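Putative surface-anchored fimbrial subunit (Corynebacterium diphtheriae, PDB 3HR6) probably forms the shaft of cell-wall-anchored surface pili as the major pilin, each subunit built of tandem Ig-like modules. Local coordinates at residues G36-Y42 against K78-T84; P96-V102 against P116-P122. All coordinates share one frame; numbering follows the deposited sequence. Where two conformers were deposited one is given.

Contact 1: G36-Y42 against K78-T84; sequences GMSFTLY and KVATKKT
A classic beta bulge, with V79 and A80 both facing L41, interrupts the antiparallel ladder between G36-Y42 and K78-T84. L41 O receives the V79 amide at 2.8 Å (V79 N to L41 O), while A80 N reaches the same oxygen through a weak bond of 3.4 Å; L41 N in turn donates to A80 O. Beyond the bulge the register slips by one residue and Y42 pairs with K78. Here the CD1 and CE1 carbons of the tyrosine meet the lysine obliquely, with Y42 CD1 3.4 Å from K78 CA and Y42 CE1 next to K78 CB. The lysine leaves with CG anti to its backbone N (chi1 180°) and runs extended, laying CG and CD across the methyl of T40 at about a right angle. On the same face T81 OG1 lies 3.1 Å from both F39 O and T40 OG1, and T40 OG1 has a further partner in E104.

F39 and K82 exchange a reciprocal pair of backbone bonds. At the far end T84 acts through three groups. With chi1 at 53°, T84 OG1 accepts M37 N at 2.9 Å and is also hydrogen-bonded to V34 O; T84 N donates to M37 O, and T84 O takes the G36 amide almost straight (173°). This leaves T84 CG2 to rest 3.8 Å from F39 CE2. F39 packs on V9 and A11 of strand 5-13 and L41 on I7, whereas S38, T40, Y42, K78, T81 and K83 point to the other side of the sheet. The arrangement is a classic bulge in an antiparallel strand pair, set within an Ig-like module of the pilin.

Contact 2: P96-V102 against P116-P122; sequences PALYLVV and PFLVAAP
V101 and F117, a hydrogen-bonded antiparallel pair, carry much of the contact between P96-V102 and P116-P122. Their side chains run next to each other in the same direction, and the valine covers one face of the phenyl ring: V101 CB sits 3.9 Å from the F117 ring centroid, 25° off the normal, in a CH-pi contact displaced toward the rim. V101 CG1 lies above the plane near the CE2-CZ rim, 3.5 Å from F117 CE2. The ring can lie there because F117 CG stands between its own backbone N and carbonyl carbon (chi1 66°), bringing the ring alongside V101, one face turned to it. Beneath the side chains V101 N donates to F117 O at 2.9 Å, and F117 N returns a longer bond to V101 O. The other methyl of V101, CG2, packs on V119 CG2 at 3.9 Å.

L118 works on the opposite face. Its CD2 lies 4.0 Å from both L98 CD2 and L100 CD1, bridging two leucines of the partner strand, while its CA-H approaches Y99 O. The tyrosine and V119 exchange two backbone bonds, and V119 O also lies at the edge of the Y99 ring, in its plane. Where the ladder ends, P122, which follows a cis peptide bond, sets its CD 3.7 Å from P96 CB.

The pair sits in the middle of a sheet: strand 38-44 flanks 97-103, and strand 131-143 flanks 117-124. V101 and Y99 reach strand 5-13, F117 touches V137 and P139, L98 meets loop residues I47, L49 and I61, and A120 also touches L49.

Contacts 1 and 2 lie about 12 Å apart, centre to centre, and share one sheet of the N-terminal pilin domain. Strands 38-44 and 97-103 are antiparallel neighbours, which gives the local order 76-83, 38-44, 97-103, 117-124. Across the middle seam Y42 O and L100 N, 2.7 Å apart, are probably hydrogen-bonded, as are T40 O and V102 N, while F39 CD1 packs on V101 CG1. Both strands of contact 1 come before those of contact 2 in the chain. With the seam between 38-44 and 97-103, the two pairs form four adjoining strands of one sheet, well away from the calcium site of the next part of the chain.

Contact 1: G36-Y42 against K78-T84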
ATOM      1  N   GLY A  36      10.771   4.867  17.813  1.00 13.51           N
ATOM      2  CA  GLY A  36      10.971   5.087  16.398  1.00 12.91           C
ATOM      3  C   GLY A  36      10.479   6.428  15.912  1.00 13.47           C
ATOM      4  O   GLY A  36      10.347   6.635  14.719  1.00 13.34           O
ATOM      5  N   MET A  37      10.163   7.335  16.848  1.00 12.48           N
ATOM      6  CA  MET A  37       9.694   8.658  16.466  1.00 12.55           C
ATOM      7  C   MET A  37      10.919   9.529  16.286  1.00 11.94           C
ATOM      8  O   MET A  37      11.798   9.547  17.141  1.00 12.01           O
ATOM      9  CB  MET A  37       8.725   9.215  17.506  1.00 12.54           C
ATOM     10  CG  MET A  37       7.460   8.395  17.639  1.00 14.13           C
ATOM     11  SD  MET A  37       6.391   8.538  16.212  1.00 14.92           S
ATOM     12  CE  MET A  37       6.656   6.984  15.327  1.00 12.71           C
ATOM     13  N   SER A  38      10.958  10.259  15.172  1.00 12.04           N
ATOM     14  CA  SER A  38      12.162  10.938  14.725  1.00 12.40           C
ATOM     15  C   SER A  38      12.068  12.420  15.025  1.00 12.15           C
ATOM     16  O   SER A  38      11.091  13.072  14.675  1.00 12.53           O
ATOM     17  CB  SER A  38      12.344  10.717  13.220  1.00 11.99           C
ATOM     18  OG  SER A  38      13.448  11.482  12.768  1.00 11.72           O
ATOM     19  N   PHE A  39      13.096  12.943  15.688  1.00 12.02           N
ATOM     20  CA  PHE A  39      13.160  14.315  16.068  1.00 11.55           C
ATOM     21  C   PHE A  39      14.473  14.917  15.674  1.00 11.33           C
ATOM     22  O   PHE A  39      15.510  14.283  15.804  1.00 11.44           O
ATOM     23  CB  PHE A  39      13.021  14.447  17.577  1.00 11.56           C
ATOM     24  CG  PHE A  39      11.670  14.082  18.079  1.00  9.97           C
ATOM     25  CD1 PHE A  39      10.670  15.045  18.217  1.00  8.76           C
ATOM     26  CD2 PHE A  39      11.401  12.783  18.441  1.00  9.82           C
ATOM     27  CE1 PHE A  39       9.409  14.694  18.671  1.00 10.33           C
ATOM     28  CE2 PHE A  39      10.170  12.429  18.895  1.00 10.26           C
ATOM     29  CZ  PHE A  39       9.157  13.391  19.019  1.00  8.91           C
ATOM     30  N   THR A  40      14.414  16.162  15.227  1.00 11.18           N
ATOM     31  CA  THR A  40      15.603  16.963  15.060  1.00 11.34           C
ATOM     32  C   THR A  40      15.623  18.062  16.141  1.00 11.41           C
ATOM     33  O   THR A  40      14.618  18.757  16.385  1.00 11.07           O
ATOM     34  CB  THR A  40      15.671  17.546  13.645  1.00 11.35           C
ATOM     35  OG1 THR A  40      15.669  16.468  12.703  1.00 12.43           O
ATOM     36  CG2 THR A  40      16.929  18.381  13.448  1.00 11.55           C
ATOM     37  N   LEU A  41      16.778  18.185  16.791  1.00 11.31           N
ATOM     38  CA  LEU A  41      17.063  19.268  17.707  1.00 11.50           C
ATOM     39  C   LEU A  41      17.804  20.386  16.972  1.00 11.39           C
ATOM     40  O   LEU A  41      18.803  20.140  16.311  1.00 12.22           O
ATOM     41  CB  LEU A  41      17.884  18.761  18.895  1.00 11.50           C
ATOM     42  CG  LEU A  41      18.067  19.761  20.044  1.00 11.90           C
ATOM     43  CD1 LEU A  41      16.752  19.982  20.832  1.00 11.92           C
ATOM     44  CD2 LEU A  41      19.200  19.306  20.969  1.00 14.27           C
ATOM     45  N   TYR A  42      17.279  21.604  17.070  1.00 11.73           N
ATOM     46  CA  TYR A  42      17.927  22.825  16.592  1.00 12.02           C
ATOM     47  C   TYR A  42      18.212  23.764  17.746  1.00 12.30           C
ATOM     48  O   TYR A  42      17.404  23.864  18.692  1.00 12.82           O
ATOM     49  CB  TYR A  42      16.997  23.587  15.647  1.00 11.92           C
ATOM     50  CG  TYR A  42      16.658  22.853  14.367  1.00 12.24           C
ATOM     51  CD1 TYR A  42      17.472  23.004  13.246  1.00 12.13           C
ATOM     52  CD2 TYR A  42      15.536  22.046  14.264  1.00 10.33           C
ATOM     53  CE1 TYR A  42      17.194  22.366  12.076  1.00 13.80           C
ATOM     54  CE2 TYR A  42      15.228  21.405  13.085  1.00 11.93           C
ATOM     55  CZ  TYR A  42      16.089  21.560  11.988  1.00 11.66           C
ATOM     56  OH  TYR A  42      15.840  20.947  10.798  1.00 14.19           O
ATOM     57  N   LYS A  78      20.892  23.372  13.209  1.00 17.27           N
ATOM     58  CA  LYS A  78      20.685  21.946  13.518  1.00 17.09           C
ATOM     59  C   LYS A  78      21.798  21.428  14.426  1.00 17.11           C
ATOM     60  O   LYS A  78      22.965  21.777  14.235  1.00 16.05           O
ATOM     61  CB  LYS A  78      20.594  21.085  12.240  1.00 17.73           C
ATOM     62  CG  LYS A  78      20.383  19.588  12.519  1.00 18.03           C
ATOM     63  CD  LYS A  78      20.152  18.746  11.275  1.00 20.87           C
ATOM     64  CE  LYS A  78      20.516  17.285  11.574  1.00 22.67           C
ATOM     65  NZ  LYS A  78      20.150  16.282  10.538  1.00 23.98           N
ATOM     66  N   VAL A  79      21.413  20.636  15.432  1.00 16.54           N
ATOM     67  CA  VAL A  79      22.351  19.990  16.339  1.00 16.52           C
ATOM     68  C   VAL A  79      22.459  18.513  16.011  1.00 16.45           C
ATOM     69  O   VAL A  79      23.549  17.987  15.811  1.00 17.31           O
ATOM     70  CB  VAL A  79      21.906  20.096  17.814  1.00 16.42           C
ATOM     71  CG1 VAL A  79      22.896  19.355  18.684  1.00 16.38           C
ATOM     72  CG2 VAL A  79      21.768  21.553  18.268  1.00 16.72           C
ATOM     73  N   ALA A  80      21.318  17.833  15.973  1.00 15.93           N
ATOM     74  CA  ALA A  80      21.293  16.413  15.700  1.00 15.80           C
ATOM     75  C   ALA A  80      19.880  15.953  15.419  1.00 15.50           C
ATOM     76  O   ALA A  80      18.918  16.687  15.619  1.00 15.59           O
ATOM     77  CB  ALA A  80      21.870  15.631  16.866  1.00 15.98           C
ATOM     78  N   THR A  81      19.790  14.741  14.910  1.00 16.16           N
ATOM     79  CA  THR A  81      18.518  14.098  14.707  0.50 15.93           C
ATOM     80  C   THR A  81      18.605  12.677  15.239  1.00 16.31           C
ATOM     81  O   THR A  81      19.623  12.017  15.084  1.00 17.04           O
ATOM     82  CB  THR A  81      18.094  14.122  13.215  0.50 16.02           C
ATOM     83  OG1 THR A  81      16.762  13.620  13.086  0.50 16.16           O
ATOM     84  CG2 THR A  81      19.050  13.311  12.344  0.50 15.73           C
ATOM     85  N   LYS A  82      17.540  12.223  15.895  1.00 16.24           N
ATOM     86  CA  LYS A  82      17.465  10.818  16.282  1.00 16.49           C
ATOM     87  C   LYS A  82      16.052  10.333  16.538  1.00 15.47           C
ATOM     88  O   LYS A  82      15.108  11.108  16.657  1.00 14.90           O
ATOM     89  CB  LYS A  82      18.327  10.521  17.501  1.00 17.25           C
ATOM     90  CG  LYS A  82      17.961  11.267  18.721  1.00 19.65           C
ATOM     91  CD  LYS A  82      18.970  11.013  19.880  1.00 22.32           C
ATOM     92  CE  LYS A  82      20.308  11.683  19.650  1.00 23.94           C
ATOM     93  NZ  LYS A  82      21.294  11.428  20.745  1.00 24.38           N
ATOM     94  N   LYS A  83      15.949   9.022  16.671  1.00 15.50           N
ATOM     95  CA  LYS A  83      14.683   8.360  16.906  1.00 15.59           C
ATOM     96  C   LYS A  83      14.561   7.957  18.378  1.00 14.26           C
ATOM     97  O   LYS A  83      15.546   7.676  19.065  1.00 14.66           O
ATOM     98  CB  LYS A  83      14.574   7.129  16.011  1.00 16.02           C
ATOM     99  CG  LYS A  83      14.251   7.470  14.584  1.00 17.65           C
ATOM    100  CD  LYS A  83      14.290   6.220  13.712  1.00 21.49           C
ATOM    101  CE  LYS A  83      13.902   6.519  12.300  1.00 22.69           C
ATOM    102  NZ  LYS A  83      14.984   7.304  11.657  1.00 26.43           N
ATOM    103  N   THR A  84      13.342   7.969  18.879  1.00 13.99           N
ATOM    104  CA  THR A  84      13.128   7.524  20.251  1.00 13.82           C
ATOM    105  C   THR A  84      13.406   6.003  20.343  1.00 14.21           C
ATOM    106  O   THR A  84      13.138   5.222  19.398  1.00 13.24           O
ATOM    107  CB  THR A  84      11.698   7.830  20.690  1.00 13.92           C
ATOM    108  OG1 THR A  84      10.773   7.288  19.733  1.00 13.51           O
ATOM    109  CG2 THR A  84      11.494   9.366  20.800  1.00 12.91           C
TER

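Contact 2: P96-V102 against P116-P122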
ATOM      1  N   PRO A  96      24.244  25.360  27.177  1.00 14.58           N
ATOM      2  CA  PRO A  96      23.040  26.086  27.570  1.00 14.38           C
ATOM      3  C   PRO A  96      22.537  27.016  26.455  1.00 14.26           C
ATOM      4  O   PRO A  96      23.300  27.823  25.936  1.00 15.00           O
ATOM      5  CB  PRO A  96      23.497  26.868  28.802  1.00 14.44           C
ATOM      6  CG  PRO A  96      24.601  26.025  29.385  1.00 14.54           C
ATOM      7  CD  PRO A  96      25.300  25.423  28.206  1.00 14.48           C
ATOM      8  N   ALA A  97      21.272  26.864  26.063  1.00 13.31           N
ATOM      9  CA  ALA A  97      20.704  27.633  24.949  1.00 13.06           C
ATOM     10  C   ALA A  97      19.182  27.487  24.923  1.00 12.49           C
ATOM     11  O   ALA A  97      18.634  26.736  25.719  1.00 13.09           O
ATOM     12  CB  ALA A  97      21.280  27.147  23.630  1.00 12.01           C
ATOM     13  N   LEU A  98      18.515  28.232  24.038  1.00 12.62           N
ATOM     14  CA  LEU A  98      17.121  27.969  23.668  1.00 12.93           C
ATOM     15  C   LEU A  98      17.133  26.983  22.511  1.00 12.21           C
ATOM     16  O   LEU A  98      17.859  27.180  21.524  1.00 11.92           O
ATOM     17  CB  LEU A  98      16.385  29.257  23.250  1.00 13.35           C
ATOM     18  CG  LEU A  98      14.870  29.154  22.957  1.00 14.03           C
ATOM     19  CD1 LEU A  98      14.099  28.721  24.187  1.00 13.01           C
ATOM     20  CD2 LEU A  98      14.308  30.491  22.423  1.00 15.14           C
ATOM     21  N   TYR A  99      16.359  25.903  22.635  1.00 11.75           N
ATOM     22  CA  TYR A  99      16.306  24.893  21.591  1.00 11.84           C
ATOM     23  C   TYR A  99      14.942  24.778  20.945  1.00 11.29           C
ATOM     24  O   TYR A  99      13.928  25.177  21.500  1.00 11.93           O
ATOM     25  CB  TYR A  99      16.753  23.528  22.122  1.00 11.39           C
ATOM     26  CG  TYR A  99      18.239  23.493  22.429  1.00 11.38           C
ATOM     27  CD1 TYR A  99      19.161  23.146  21.453  1.00 11.03           C
ATOM     28  CD2 TYR A  99      18.724  23.823  23.704  1.00 11.22           C
ATOM     29  CE1 TYR A  99      20.518  23.123  21.720  1.00 11.63           C
ATOM     30  CE2 TYR A  99      20.099  23.793  23.980  1.00 11.48           C
ATOM     31  CZ  TYR A  99      20.981  23.433  22.987  1.00 11.14           C
ATOM     32  OH  TYR A  99      22.353  23.416  23.212  1.00 15.31           O
ATOM     33  N   LEU A 100      14.933  24.236  19.745  1.00 11.52           N
ATOM     34  CA  LEU A 100      13.703  23.958  19.038  1.00 11.56           C
ATOM     35  C   LEU A 100      13.714  22.479  18.661  1.00 11.73           C
ATOM     36  O   LEU A 100      14.677  21.981  18.064  1.00 11.11           O
ATOM     37  CB  LEU A 100      13.569  24.871  17.807  1.00 11.99           C
ATOM     38  CG  LEU A 100      12.323  24.614  16.963  1.00 11.15           C
ATOM     39  CD1 LEU A 100      11.136  25.333  17.547  1.00 12.02           C
ATOM     40  CD2 LEU A 100      12.584  25.038  15.487  1.00 14.77           C
ATOM     41  N   VAL A 101      12.666  21.766  19.086  1.00 11.56           N
ATOM     42  CA  VAL A 101      12.533  20.345  18.831  1.00 11.32           C
ATOM     43  C   VAL A 101      11.521  20.159  17.708  1.00 10.51           C
ATOM     44  O   VAL A 101      10.372  20.606  17.819  1.00 11.57           O
ATOM     45  CB  VAL A 101      12.066  19.573  20.110  1.00 10.89           C
ATOM     46  CG1 VAL A 101      11.680  18.132  19.783  1.00 12.11           C
ATOM     47  CG2 VAL A 101      13.147  19.630  21.198  1.00 10.86           C
ATOM     48  N   VAL A 102      11.938  19.496  16.644  1.00 10.28           N
ATOM     49  CA  VAL A 102      11.077  19.298  15.474  1.00 11.01           C
ATOM     50  C   VAL A 102      10.861  17.810  15.257  1.00 10.72           C
ATOM     51  O   VAL A 102      11.782  17.095  14.903  1.00 12.11           O
ATOM     52  CB  VAL A 102      11.666  19.934  14.190  1.00 11.03           C
ATOM     53  CG1 VAL A 102      10.767  19.648  12.970  1.00 12.45           C
ATOM     54  CG2 VAL A 102      11.832  21.435  14.370  1.00 10.72           C
ATOM     55  N   PRO A 116       6.585  21.860  15.869  1.00 14.47           N
ATOM     56  CA  PRO A 116       7.795  22.352  16.518  1.00 13.47           C
ATOM     57  C   PRO A 116       7.517  23.069  17.824  1.00 13.08           C
ATOM     58  O   PRO A 116       6.464  23.699  17.986  1.00 12.81           O
ATOM     59  CB  PRO A 116       8.363  23.321  15.484  1.00 12.85           C
ATOM     60  CG  PRO A 116       7.793  22.854  14.202  1.00 12.69           C
ATOM     61  CD  PRO A 116       6.441  22.410  14.506  1.00 14.52           C
ATOM     62  N   PHE A 117       8.438  22.950  18.777  1.00 12.26           N
ATOM     63  CA  PHE A 117       8.275  23.623  20.040  1.00 11.81           C
ATOM     64  C   PHE A 117       9.614  23.975  20.663  1.00 11.71           C
ATOM     65  O   PHE A 117      10.618  23.346  20.405  1.00 11.57           O
ATOM     66  CB  PHE A 117       7.420  22.777  20.998  1.00 11.57           C
ATOM     67  CG  PHE A 117       8.064  21.477  21.429  1.00 10.61           C
ATOM     68  CD1 PHE A 117       8.766  21.397  22.625  1.00 11.61           C
ATOM     69  CD2 PHE A 117       7.929  20.336  20.662  1.00 11.33           C
ATOM     70  CE1 PHE A 117       9.363  20.222  23.026  1.00 12.02           C
ATOM     71  CE2 PHE A 117       8.528  19.156  21.044  1.00 11.56           C
ATOM     72  CZ  PHE A 117       9.207  19.083  22.249  1.00 12.77           C
ATOM     73  N   LEU A 118       9.595  25.012  21.483  1.00 11.71           N
ATOM     74  CA  LEU A 118      10.797  25.547  22.111  1.00 12.50           C
ATOM     75  C   LEU A 118      11.036  24.848  23.452  1.00 11.92           C
ATOM     76  O   LEU A 118      10.083  24.483  24.159  1.00 12.57           O
ATOM     77  CB  LEU A 118      10.647  27.048  22.335  1.00 11.85           C
ATOM     78  CG  LEU A 118      10.531  27.964  21.107  1.00 14.08           C
ATOM     79  CD1 LEU A 118      10.039  29.361  21.510  1.00 14.64           C
ATOM     80  CD2 LEU A 118      11.857  28.007  20.375  1.00 14.14           C
ATOM     81  N   VAL A 119      12.317  24.650  23.768  1.00 11.70           N
ATOM     82  CA  VAL A 119      12.760  24.103  25.060  1.00 11.19           C
ATOM     83  C   VAL A 119      14.017  24.846  25.484  1.00 10.85           C
ATOM     84  O   VAL A 119      15.014  24.818  24.779  1.00 10.01           O
ATOM     85  CB  VAL A 119      13.147  22.605  24.984  1.00 11.00           C
ATOM     86  CG1 VAL A 119      13.369  22.053  26.352  1.00 12.69           C
ATOM     87  CG2 VAL A 119      12.063  21.780  24.262  1.00 13.12           C
ATOM     88  N   ALA A 120      13.962  25.471  26.639  1.00 10.10           N
ATOM     89  CA  ALA A 120      15.144  26.066  27.249  1.00 10.70           C
ATOM     90  C   ALA A 120      15.948  24.979  27.980  1.00 11.31           C
ATOM     91  O   ALA A 120      15.380  24.069  28.586  1.00 11.22           O
ATOM     92  CB  ALA A 120      14.743  27.185  28.216  1.00 10.28           C
ATOM     93  N   ALA A 121      17.276  25.083  27.942  1.00 11.61           N
ATOM     94  CA  ALA A 121      18.111  24.207  28.754  1.00 11.85           C
ATOM     95  C   ALA A 121      19.312  25.006  29.206  1.00 12.25           C
ATOM     96  O   ALA A 121      19.946  25.670  28.394  1.00 13.55           O
ATOM     97  CB  ALA A 121      18.516  22.944  27.979  1.00 12.49           C
ATOM     98  N   PRO A 122      19.601  25.000  30.517  1.00 11.09           N
ATOM     99  CA  PRO A 122      18.889  24.303  31.573  1.00 10.79           C
ATOM    100  C   PRO A 122      17.577  25.008  31.927  1.00 10.91           C
ATOM    101  O   PRO A 122      17.279  26.066  31.382  1.00 11.75           O
ATOM    102  CB  PRO A 122      19.885  24.361  32.737  1.00 10.74           C
ATOM    103  CG  PRO A 122      20.634  25.593  32.518  1.00 10.19           C
ATOM    104  CD  PRO A 122      20.734  25.783  31.048  1.00 11.56           C
TER